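Local coordinates for protein putative ATP binding component of ABC-transporter (Escherichia coli, PDB 2R5O) that probably powers polysaccharide export as the ATP-binding part of an ABC transporter, of which this C-terminal, immunoglobulin-like domain binds the O-antigen carbohydrate, at residues 70-84 with 118-132. Numbering follows the deposited sequence.
Sequences QQTDFLMKVVFEYDF and VSRGDVRVFKFSLPV
Q71 pairs with P131 near one end of an antiparallel ladder between strands 71-80 and 123-131. The Q71 side chain lies alongside the proline, OE1 beside the ring carbon CD, while NE2 reaches S129 O through a water. T72 and L130 exchange both backbone hydrogen bonds. In one of the two S129 conformers, OG donates to D73 OD1 (2.6 Å) from above the carboxylate plane. D73 OD2 turns to Q56 on strand 48-57. On the other face, F74 CE2 lies 3.9 Å from L130 CG, and the two side chains cross at about a right angle. Back on the D73 face, L75 lies alongside the aliphatic part of K127. On the F74 face, V78 CG2 sits in plane at the edge of the F126 ring, 3.9 Å from CE2. F80 is held between two valines: V78 CG1 covers one face and V118 CG2 the other, in a CH-pi contact 3.9 Å from the ring centroid. With CG of F80 anti to its carbonyl carbon (chi1 -64°), the ring reaches F126, CZ to CE2 at 4.1 Å. F80 O receives G121 N from the type II turn S119-D122. D83 OD1 takes R120 N (2.7 Å) nearly along its C-O axis and joins this turn to the link before strand 84-95. F84 and V118 close the contact with two backbone bonds. In this immunoglobulin-like domain, strand 48-57 flanks 71-80 on its other side. F74, F80, F126 and F128 pack on strands 84-95 and 137-147 of the facing sheet. Beyond K127-S129, a strand of the second subunit continues the sheet, and its F184 meets F128 edge-to-face.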
loop_
_atom_site.group_PDB
_atom_site.type_symbol
_atom_site.label_atom_id
_atom_site.label_comp_id
_atom_site.label_asym_id
_atom_site.label_seq_id
_atom_site.Cartn_x
_atom_site.Cartn_y
_atom_site.Cartn_z
ATOM N N GLN A 70 8.906 -1.485 -7.260
ATOM C CA GLN A 70 9.544 -0.850 -8.413
ATOM C C GLN A 70 8.590 0.088 -9.167
ATOM O O GLN A 70 7.429 -0.269 -9.425
ATOM C CB GLN A 70 10.105 -1.926 -9.339
ATOM C CG GLN A 70 11.016 -1.419 -10.398
ATOM C CD GLN A 70 11.826 -2.527 -11.005
ATOM O OE1 GLN A 70 12.707 -3.077 -10.361
ATOM N NE2 GLN A 70 11.516 -2.880 -12.237
ATOM N N GLN A 71 9.104 1.231 -9.578
ATOM C CA GLN A 71 8.356 2.170 -10.461
ATOM C C GLN A 71 8.000 1.496 -11.794
ATOM O O GLN A 71 8.867 0.919 -12.453
ATOM C CB GLN A 71 9.230 3.379 -10.741
ATOM C CG GLN A 71 8.506 4.646 -11.218
ATOM C CD GLN A 71 7.672 5.352 -10.132
ATOM O OE1 GLN A 71 7.687 4.979 -8.973
ATOM N NE2 GLN A 71 6.944 6.373 -10.525
ATOM N N THR A 72 6.716 1.543 -12.142
ATOM C CA THR A 72 6.179 0.956 -13.381
ATOM C C THR A 72 5.354 2.007 -14.105
ATOM O O THR A 72 4.629 2.773 -13.458
ATOM C CB THR A 72 5.339 -0.298 -13.074
ATOM O OG1 THR A 72 6.207 -1.255 -12.470
ATOM C CG2 THR A 72 4.697 -0.869 -14.289
ATOM N N ASP A 73 5.494 2.053 -15.419
ATOM C CA ASP A 73 4.721 2.939 -16.276
ATOM C C ASP A 73 3.576 2.174 -16.919
ATOM O O ASP A 73 3.788 1.125 -17.519
ATOM C CB ASP A 73 5.582 3.523 -17.397
ATOM C CG ASP A 73 6.760 4.312 -16.908
ATOM O OD1 ASP A 73 6.720 4.956 -15.849
ATOM O OD2 ASP A 73 7.746 4.333 -17.662
ATOM N N PHE A 74 2.377 2.729 -16.791
ATOM C CA PHE A 74 1.149 2.184 -17.333
ATOM C C PHE A 74 0.617 3.205 -18.321
ATOM O O PHE A 74 0.168 4.290 -17.918
ATOM C CB PHE A 74 0.137 1.972 -16.205
ATOM C CG PHE A 74 0.585 0.970 -15.166
ATOM C CD1 PHE A 74 0.401 -0.382 -15.355
ATOM C CD2 PHE A 74 1.196 1.380 -13.982
ATOM C CE1 PHE A 74 0.788 -1.286 -14.388
ATOM C CE2 PHE A 74 1.582 0.468 -13.061
ATOM C CZ PHE A 74 1.361 -0.869 -13.254
ATOM N N LEU A 75 0.705 2.895 -19.607
ATOM C CA LEU A 75 0.341 3.815 -20.690
ATOM C C LEU A 75 -0.894 3.327 -21.412
ATOM O O LEU A 75 -1.041 2.121 -21.666
ATOM C CB LEU A 75 1.478 3.963 -21.711
ATOM C CG LEU A 75 2.786 4.515 -21.138
ATOM C CD1 LEU A 75 3.737 3.408 -20.709
ATOM C CD2 LEU A 75 3.444 5.470 -22.113
ATOM N N MET A 76 -1.769 4.259 -21.769
ATOM C CA MET A 76 -2.959 3.954 -22.546
ATOM C C MET A 76 -3.064 4.916 -23.722
ATOM O O MET A 76 -2.779 6.097 -23.577
ATOM C CB MET A 76 -4.228 4.010 -21.668
ATOM C CG MET A 76 -4.327 5.255 -20.766
ATOM S SD MET A 76 -5.828 5.420 -19.777
ATOM C CE MET A 76 -6.872 5.958 -21.062
ATOM N N LYS A 77 -3.472 4.402 -24.884
ATOM C CA LYS A 77 -3.639 5.199 -26.092
ATOM C C LYS A 77 -5.121 5.292 -26.411
ATOM O O LYS A 77 -5.831 4.281 -26.417
ATOM C CB LYS A 77 -2.908 4.556 -27.257
ATOM C CG LYS A 77 -2.995 5.390 -28.530
ATOM C CD LYS A 77 -2.048 4.924 -29.638
ATOM C CE LYS A 77 -2.557 3.685 -30.309
ATOM N NZ LYS A 77 -1.882 3.414 -31.634
ATOM N N VAL A 78 -5.580 6.506 -26.683
ATOM C CA VAL A 78 -7.001 6.791 -26.903
ATOM C C VAL A 78 -7.185 7.554 -28.206
ATOM O O VAL A 78 -6.434 8.505 -28.482
ATOM C CB VAL A 78 -7.584 7.655 -25.772
ATOM C CG1 VAL A 78 -9.088 7.861 -25.967
ATOM C CG2 VAL A 78 -7.287 7.022 -24.424
ATOM N N VAL A 79 -8.212 7.180 -28.975
ATOM C CA VAL A 79 -8.670 7.980 -30.110
ATOM C C VAL A 79 -10.004 8.625 -29.751
ATOM O O VAL A 79 -10.892 7.966 -29.233
ATOM C CB VAL A 79 -8.745 7.149 -31.428
ATOM C CG1 VAL A 79 -9.699 5.937 -31.349
ATOM C CG2 VAL A 79 -9.165 8.046 -32.601
ATOM N N PHE A 80 -10.115 9.927 -30.002
ATOM C CA PHE A 80 -11.302 10.720 -29.668
ATOM C C PHE A 80 -12.134 10.976 -30.911
ATOM O O PHE A 80 -11.600 11.368 -31.939
ATOM C CB PHE A 80 -10.877 12.024 -29.006
ATOM C CG PHE A 80 -10.180 11.796 -27.690
ATOM C CD1 PHE A 80 -10.921 11.674 -26.518
ATOM C CD2 PHE A 80 -8.818 11.641 -27.628
ATOM C CE1 PHE A 80 -10.303 11.437 -25.313
ATOM C CE2 PHE A 80 -8.191 11.403 -26.422
ATOM C CZ PHE A 80 -8.937 11.313 -25.261
ATOM N N GLU A 81 -13.432 10.705 -30.809
ATOM C CA GLU A 81 -14.357 10.856 -31.940
ATOM C C GLU A 81 -14.989 12.257 -31.998
ATOM O O GLU A 81 -15.532 12.636 -33.036
ATOM C CB GLU A 81 -15.407 9.739 -31.901
ATOM C CG GLU A 81 -14.838 8.380 -32.393
ATOM C CD GLU A 81 -14.533 7.368 -31.302
ATOM O OE1 GLU A 81 -13.352 7.252 -30.895
ATOM O OE2 GLU A 81 -15.471 6.657 -30.874
ATOM N N TYR A 82 -14.896 13.015 -30.910
ATOM C CA TYR A 82 -15.470 14.358 -30.805
ATOM C C TYR A 82 -14.460 15.288 -30.129
ATOM O O TYR A 82 -13.506 14.819 -29.489
ATOM C CB TYR A 82 -16.754 14.309 -29.971
ATOM C CG TYR A 82 -17.809 13.389 -30.532
ATOM C CD1 TYR A 82 -18.646 13.823 -31.544
ATOM C CD2 TYR A 82 -17.986 12.095 -30.050
ATOM C CE1 TYR A 82 -19.609 12.997 -32.080
ATOM C CE2 TYR A 82 -18.963 11.258 -30.586
ATOM C CZ TYR A 82 -19.772 11.721 -31.591
ATOM O OH TYR A 82 -20.740 10.912 -32.133
ATOM N N ASP A 83 -14.682 16.593 -30.236
ATOM C CA ASP A 83 -14.002 17.559 -29.374
ATOM C C ASP A 83 -14.479 17.361 -27.937
ATOM O O ASP A 83 -15.679 17.180 -27.720
ATOM C CB ASP A 83 -14.362 19.001 -29.761
ATOM C CG ASP A 83 -13.905 19.385 -31.138
ATOM O OD1 ASP A 83 -13.143 18.650 -31.790
ATOM O OD2 ASP A 83 -14.335 20.471 -31.584
ATOM N N PHE A 84 -13.560 17.458 -26.968
ATOM C CA PHE A 84 -13.896 17.497 -25.554
ATOM C C PHE A 84 -13.010 18.545 -24.879
ATOM O O PHE A 84 -11.803 18.599 -25.137
ATOM C CB PHE A 84 -13.628 16.146 -24.885
ATOM C CG PHE A 84 -14.504 15.012 -25.366
ATOM C CD1 PHE A 84 -15.760 14.802 -24.813
ATOM C CD2 PHE A 84 -14.044 14.116 -26.323
ATOM C CE1 PHE A 84 -16.554 13.728 -25.220
ATOM C CE2 PHE A 84 -14.833 13.060 -26.742
ATOM C CZ PHE A 84 -16.081 12.869 -26.201
ATOM N N VAL A 118 -9.085 17.970 -26.144
ATOM C CA VAL A 118 -8.817 17.236 -27.374
ATOM C C VAL A 118 -9.770 17.682 -28.468
ATOM O O VAL A 118 -10.839 18.236 -28.191
ATOM C CB VAL A 118 -8.961 15.713 -27.199
ATOM C CG1 VAL A 118 -8.021 15.223 -26.097
ATOM C CG2 VAL A 118 -10.397 15.329 -26.927
ATOM N N SER A 119 -9.354 17.462 -29.715
ATOM C CA SER A 119 -10.194 17.676 -30.880
ATOM C C SER A 119 -10.590 16.341 -31.501
ATOM O O SER A 119 -9.886 15.346 -31.372
ATOM C CB SER A 119 -9.455 18.495 -31.938
ATOM O OG SER A 119 -9.009 19.734 -31.418
ATOM N N ARG A 120 -11.709 16.356 -32.215
ATOM C CA ARG A 120 -12.181 15.217 -32.971
ATOM C C ARG A 120 -11.045 14.647 -33.812
ATOM O O ARG A 120 -10.362 15.387 -34.540
ATOM C CB ARG A 120 -13.350 15.648 -33.853
ATOM C CG ARG A 120 -13.837 14.615 -34.822
ATOM C CD ARG A 120 -15.209 15.007 -35.373
ATOM N NE ARG A 120 -15.365 14.670 -36.780
ATOM C CZ ARG A 120 -15.541 13.440 -37.258
ATOM N NH1 ARG A 120 -15.569 12.388 -36.446
ATOM N NH2 ARG A 120 -15.681 13.261 -38.563
ATOM N N GLY A 121 -10.864 13.329 -33.729
ATOM C CA GLY A 121 -9.811 12.632 -34.465
ATOM C C GLY A 121 -8.482 12.510 -33.752
ATOM O O GLY A 121 -7.617 11.752 -34.193
ATOM N N ASP A 122 -8.292 13.251 -32.663
ATOM C CA ASP A 122 -7.019 13.216 -31.972
ATOM C C ASP A 122 -6.723 11.826 -31.386
ATOM O O ASP A 122 -7.624 11.128 -30.918
ATOM C CB ASP A 122 -6.982 14.230 -30.829
ATOM C CG ASP A 122 -6.761 15.653 -31.275
ATOM O OD1 ASP A 122 -6.579 15.908 -32.486
ATOM O OD2 ASP A 122 -6.759 16.514 -30.357
ATOM N N VAL A 123 -5.439 11.477 -31.384
ATOM C CA VAL A 123 -4.930 10.261 -30.756
ATOM C C VAL A 123 -3.955 10.732 -29.698
ATOM O O VAL A 123 -3.071 11.536 -29.982
ATOM C CB VAL A 123 -4.230 9.348 -31.777
ATOM C CG1 VAL A 123 -3.713 8.069 -31.118
ATOM C CG2 VAL A 123 -5.186 9.020 -32.903
ATOM N N ARG A 124 -4.143 10.282 -28.456
ATOM C CA ARG A 124 -3.314 10.717 -27.331
ATOM C C ARG A 124 -2.875 9.518 -26.517
ATOM O O ARG A 124 -3.599 8.542 -26.398
ATOM C CB ARG A 124 -4.091 11.650 -26.408
ATOM C CG ARG A 124 -4.681 12.876 -27.048
ATOM C CD ARG A 124 -3.638 13.909 -27.381
ATOM N NE ARG A 124 -4.263 15.079 -28.015
ATOM C CZ ARG A 124 -4.707 16.156 -27.369
ATOM N NH1 ARG A 124 -4.618 16.259 -26.041
ATOM N NH2 ARG A 124 -5.258 17.131 -28.068
ATOM N N VAL A 125 -1.709 9.642 -25.902
ATOM C CA VAL A 125 -1.220 8.657 -24.964
ATOM C C VAL A 125 -1.149 9.317 -23.595
ATOM O O VAL A 125 -0.712 10.464 -23.438
ATOM C CB VAL A 125 0.157 8.135 -25.401
ATOM C CG1 VAL A 125 0.737 7.209 -24.341
ATOM C CG2 VAL A 125 0.039 7.419 -26.742
ATOM N N PHE A 126 -1.562 8.558 -22.589
ATOM C CA PHE A 126 -1.538 8.984 -21.193
ATOM C C PHE A 126 -0.771 7.983 -20.372
ATOM O O PHE A 126 -0.920 6.780 -20.577
ATOM C CB PHE A 126 -2.972 9.090 -20.678
ATOM C CG PHE A 126 -3.846 9.987 -21.519
ATOM C CD1 PHE A 126 -3.589 11.350 -21.635
ATOM C CD2 PHE A 126 -4.871 9.455 -22.261
ATOM C CE1 PHE A 126 -4.403 12.165 -22.429
ATOM C CE2 PHE A 126 -5.707 10.259 -23.039
ATOM C CZ PHE A 126 -5.468 11.603 -23.117
ATOM N N LYS A 127 0.036 8.476 -19.434
ATOM C CA LYS A 127 0.916 7.621 -18.662
ATOM C C LYS A 127 0.711 7.825 -17.171
ATOM O O LYS A 127 0.830 8.954 -16.676
ATOM C CB LYS A 127 2.375 7.913 -19.042
ATOM C CG LYS A 127 3.380 7.104 -18.222
ATOM C CD LYS A 127 4.795 7.248 -18.718
ATOM C CE LYS A 127 5.449 8.516 -18.304
ATOM N NZ LYS A 127 6.930 8.378 -18.596
ATOM N N PHE A 128 0.480 6.730 -16.452
ATOM C CA PHE A 128 0.462 6.719 -14.983
ATOM C C PHE A 128 1.710 5.949 -14.550
ATOM O O PHE A 128 1.899 4.806 -14.964
ATOM C CB PHE A 128 -0.786 5.998 -14.454
ATOM C CG PHE A 128 -2.061 6.744 -14.718
ATOM C CD1 PHE A 128 -2.552 7.605 -13.767
ATOM C CD2 PHE A 128 -2.754 6.575 -15.895
ATOM C CE1 PHE A 128 -3.706 8.310 -13.986
ATOM C CE2 PHE A 128 -3.921 7.285 -16.120
ATOM C CZ PHE A 128 -4.385 8.135 -15.177
ATOM N N SER A 129 2.540 6.554 -13.726
ATOM C CA SER A 129 3.768 5.913 -13.268
ATOM C C SER A 129 3.690 5.794 -11.748
ATOM O O SER A 129 3.487 6.792 -11.067
ATOM C CB SER A 129 5.001 6.724 -13.665
ATOM O OG SER A 129 5.107 6.860 -15.064
ATOM N N LEU A 130 3.896 4.599 -11.222
ATOM C CA LEU A 130 3.744 4.384 -9.804
ATOM C C LEU A 130 4.586 3.199 -9.363
ATOM O O LEU A 130 4.865 2.299 -10.151
ATOM C CB LEU A 130 2.264 4.182 -9.435
ATOM C CG LEU A 130 1.586 3.002 -10.133
ATOM C CD1 LEU A 130 1.628 1.742 -9.293
ATOM C CD2 LEU A 130 0.149 3.327 -10.545
ATOM N N PRO A 131 4.986 3.223 -8.087
ATOM C CA PRO A 131 5.706 2.106 -7.505
ATOM C C PRO A 131 4.711 1.012 -7.134
ATOM O O PRO A 131 3.726 1.268 -6.446
ATOM C CB PRO A 131 6.367 2.726 -6.272
ATOM C CG PRO A 131 5.432 3.752 -5.839
ATOM C CD PRO A 131 4.809 4.304 -7.100
ATOM N N VAL A 132 4.962 -0.198 -7.589
ATOM C CA VAL A 132 3.994 -1.255 -7.391
ATOM C C VAL A 132 4.219 -1.856 -5.982
ATOM O O VAL A 132 4.830 -2.923 -5.805
ATOM C CB VAL A 132 4.053 -2.275 -8.522
ATOM C CG1 VAL A 132 2.983 -3.348 -8.345
ATOM C CG2 VAL A 132 3.863 -1.555 -9.886
HETATM O O HOH W 1 5.103 7.891 -8.600
#